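Local coordinates for superoxide dismutase [Ni] (Streptomyces coelicolor, PDB 1T6U), which catalyses the disproportionation of superoxide into hydrogen peroxide and molecular oxygen at a nickel centre, working as a hollow homohexamer, at the interface of chains A and B. Coordinates in Å, arbitrary orientation; residue numbers count along the deposited sequence, not the author numbering. Chains: chain A/B, Superoxide dismutase [Ni].

The interface of chains A and B. Residues chain A 17, 20, 24, 43, 47; chain B 1-3, 6.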
ATOM      1  N   GLU A  17      -2.167  12.262  12.714  1.00  8.06           N
ATOM      2  CA  GLU A  17      -1.030  11.322  12.577  1.00  7.85           C
ATOM      3  C   GLU A  17       0.142  11.838  13.395  1.00  8.36           C
ATOM      4  O   GLU A  17       0.803  11.019  14.039  1.00  9.18           O
ATOM      5  CB  GLU A  17      -0.663  11.081  11.118  1.00  8.98           C
ATOM      6  CG  GLU A  17      -1.757  10.424  10.294  1.00  9.03           C
ATOM      7  CD  GLU A  17      -2.131   9.051  10.815  1.00 10.41           C
ATOM      8  OE1 GLU A  17      -3.114   8.499  10.313  1.00 11.74           O
ATOM      9  OE2 GLU A  17      -1.428   8.528  11.723  1.00 11.11           O
ATOM     10  N   SER A  20      -0.402  10.943  16.931  1.00  8.34           N
ATOM     11  CA  SER A  20      -0.076   9.552  17.218  1.00  8.83           C
ATOM     12  C   SER A  20       1.449   9.376  17.287  1.00 10.08           C
ATOM     13  O   SER A  20       1.927   8.660  18.167  1.00  8.21           O
ATOM     14  CB  SER A  20      -0.864   8.603  16.283  1.00 12.65           C
ATOM     15  OG  SER A  20      -0.132   8.532  15.132  1.00 23.53           O
ATOM     16  N   VAL A  24       3.203   7.822  20.593  1.00  7.83           N
ATOM     17  CA  VAL A  24       4.112   6.684  20.516  1.00  7.62           C
ATOM     18  C   VAL A  24       5.431   6.993  21.194  1.00  8.11           C
ATOM     19  O   VAL A  24       5.936   6.182  21.984  1.00  9.14           O
ATOM     20  CB  VAL A  24       4.292   6.226  19.058  1.00  8.73           C
ATOM     21  CG1 VAL A  24       5.370   5.154  18.961  1.00  9.20           C
ATOM     22  CG2 VAL A  24       2.986   5.662  18.519  1.00 10.15           C
ATOM     23  N   ILE A  43       5.637   1.477  14.011  1.00  8.07           N
ATOM     24  CA  ILE A  43       4.403   2.253  13.860  1.00  7.77           C
ATOM     25  C   ILE A  43       4.680   3.734  13.732  1.00  7.45           C
ATOM     26  O   ILE A  43       4.058   4.441  12.914  1.00  8.54           O
ATOM     27  CB  ILE A  43       3.494   1.886  15.060  1.00  7.33           C
ATOM     28  CG1 ILE A  43       2.946   0.461  14.852  1.00  8.31           C
ATOM     29  CG2 ILE A  43       2.409   2.883  15.317  1.00  9.75           C
ATOM     30  CD1 ILE A  43       2.241  -0.144  16.029  1.00  9.98           C
ATOM     31  N   ARG A  47       3.233   6.180  10.809  1.00  7.58           N
ATOM     32  CA  ARG A  47       2.326   7.313  10.988  1.00  6.99           C
ATOM     33  C   ARG A  47       2.988   8.616  10.564  1.00  7.36           C
ATOM     34  O   ARG A  47       2.334   9.478   9.988  1.00  8.06           O
ATOM     35  CB  ARG A  47       1.808   7.362  12.428  1.00  8.12           C
ATOM     36  CG  ARG A  47       1.249   6.102  13.004  1.00  8.58           C
ATOM     37  CD  ARG A  47       0.488   5.181  12.082  1.00 10.63           C
ATOM     38  NE  ARG A  47      -0.771   5.709  11.588  1.00 11.29           N
ATOM     39  CZ  ARG A  47      -1.723   4.983  11.015  1.00 13.34           C
ATOM     40  NH1 ARG A  47      -1.604   3.672  10.841  1.00 15.73           N
ATOM     41  NH2 ARG A  47      -2.849   5.562  10.596  1.00 13.98           N
TER
ATOM     42  N   HIS B   1      -4.724   4.579  16.888  0.50  8.19           N
ATOM     43  CA  HIS B   1      -5.470   3.957  15.807  0.50  6.90           C
ATOM     44  C   HIS B   1      -4.558   3.046  14.998  1.00  9.58           C
ATOM     45  O   HIS B   1      -4.995   2.450  14.012  1.00  9.91           O
ATOM     46  CB  HIS B   1      -6.107   4.983  14.869  0.50  9.20           C
ATOM     47  CG  HIS B   1      -5.129   6.057  14.480  0.50  9.23           C
ATOM     48  ND1 HIS B   1      -5.222   7.320  14.992  0.50 13.20           N
ATOM     49  CD2 HIS B   1      -4.073   6.103  13.641  0.50 12.40           C
ATOM     50  CE1 HIS B   1      -4.262   8.079  14.492  0.50 14.33           C
ATOM     51  NE2 HIS B   1      -3.532   7.356  13.664  0.50 13.59           N
ATOM     52  N   CYS B   2      -3.344   2.960  15.497  1.00  7.93           N
ATOM     53  CA  CYS B   2      -2.303   2.191  14.828  1.00  8.47           C
ATOM     54  C   CYS B   2      -2.022   0.848  15.481  1.00  8.45           C
ATOM     55  O   CYS B   2      -1.148   0.129  14.994  1.00  9.71           O
ATOM     56  CB  CYS B   2      -1.047   3.069  14.860  1.00  9.92           C
ATOM     57  SG  CYS B   2      -0.791   3.647  16.571  1.00 12.20           S
ATOM     58  N   ASP B   3      -2.751   0.530  16.562  1.00  8.94           N
ATOM     59  CA  ASP B   3      -2.728  -0.779  17.172  1.00  8.39           C
ATOM     60  C   ASP B   3      -1.484  -0.961  18.013  1.00  8.62           C
ATOM     61  O   ASP B   3      -1.132  -2.107  18.372  1.00  9.72           O
ATOM     62  CB  ASP B   3      -2.858  -1.924  16.147  1.00  8.92           C
ATOM     63  CG  ASP B   3      -3.726  -3.082  16.565  1.00  9.61           C
ATOM     64  OD1 ASP B   3      -4.204  -3.135  17.737  1.00  9.81           O
ATOM     65  OD2 ASP B   3      -3.905  -3.967  15.666  1.00  9.79           O
ATOM     66  N   CYS B   6      -1.558   3.342  20.487  1.00 10.52           N
ATOM     67  CA  CYS B   6      -1.112   4.717  20.657  1.00 11.09           C
ATOM     68  C   CYS B   6      -2.072   5.557  21.498  1.00 11.12           C
ATOM     69  O   CYS B   6      -1.643   6.600  21.992  1.00 11.47           O
ATOM     70  CB  CYS B   6      -0.868   5.401  19.314  1.00 10.90           C
ATOM     71  SG  CYS B   6      -2.386   5.732  18.369  1.00  9.92           S
TER
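B:His1, B:Cys2 and B:Cys6 of the N-terminal nickel hook, where B:Asp3 turns with a positive phi of 78°, lie against A:Glu17, A:Ser20 and A:Val24 of helix 12-30 and A:Ile43 and A:Arg47 of helix 34-62. A hydrogen bond runs across from the imidazole NE2 of B:His1 to the carboxylate OE2 of A:Glu17, 3.1 Å long and nearly straight. The oxygen lies at the ring's edge, close to the ring plane, but the carboxylate stands almost perpendicular to the imidazole and is approached from above its own plane. On the opposite face A:Glu17 OE2 accepts a hydrogen bond, also a salt bridge, from A:Arg47 NE at 2.9 Å, while A:Arg47 NH2 hydrogen-bonds A:Glu17 OE1 at 3.0 Å. Bends at chi2 and chi3 bring the guanidinium back to this side-on, two-nitrogen grip, which fixes the rotation of the carboxylate; a methionine in place of A:Arg47 would probably leave the charge of A:Glu17 without its mate and its carboxylate free to turn away from B:His1. A:Arg47 NH2 also lies 3.3 Å from B:His1 CD2, hemming in the ring. Apolar groups suit the sulfur side: the A:Ile43 methyl CG2, anti to the backbone N, packs tightly 3.5 Å from B:Cys2 CB. A:Ser20, small enough for the hook to come close, sets CB 3.9 Å from B:Cys6 SG. A:Val24 CG2 meets B:Cys6 CB. Nickel is held by the terminal amine N of B:His1, B:Cys2 N and the thiolates B:Cys2 SG and B:Cys6 SG. The imidazole is swung away from it here; A:Glu17 and A:Arg47 are likely to hold the ring nearby, ready as axial ligand in the oxidised enzyme.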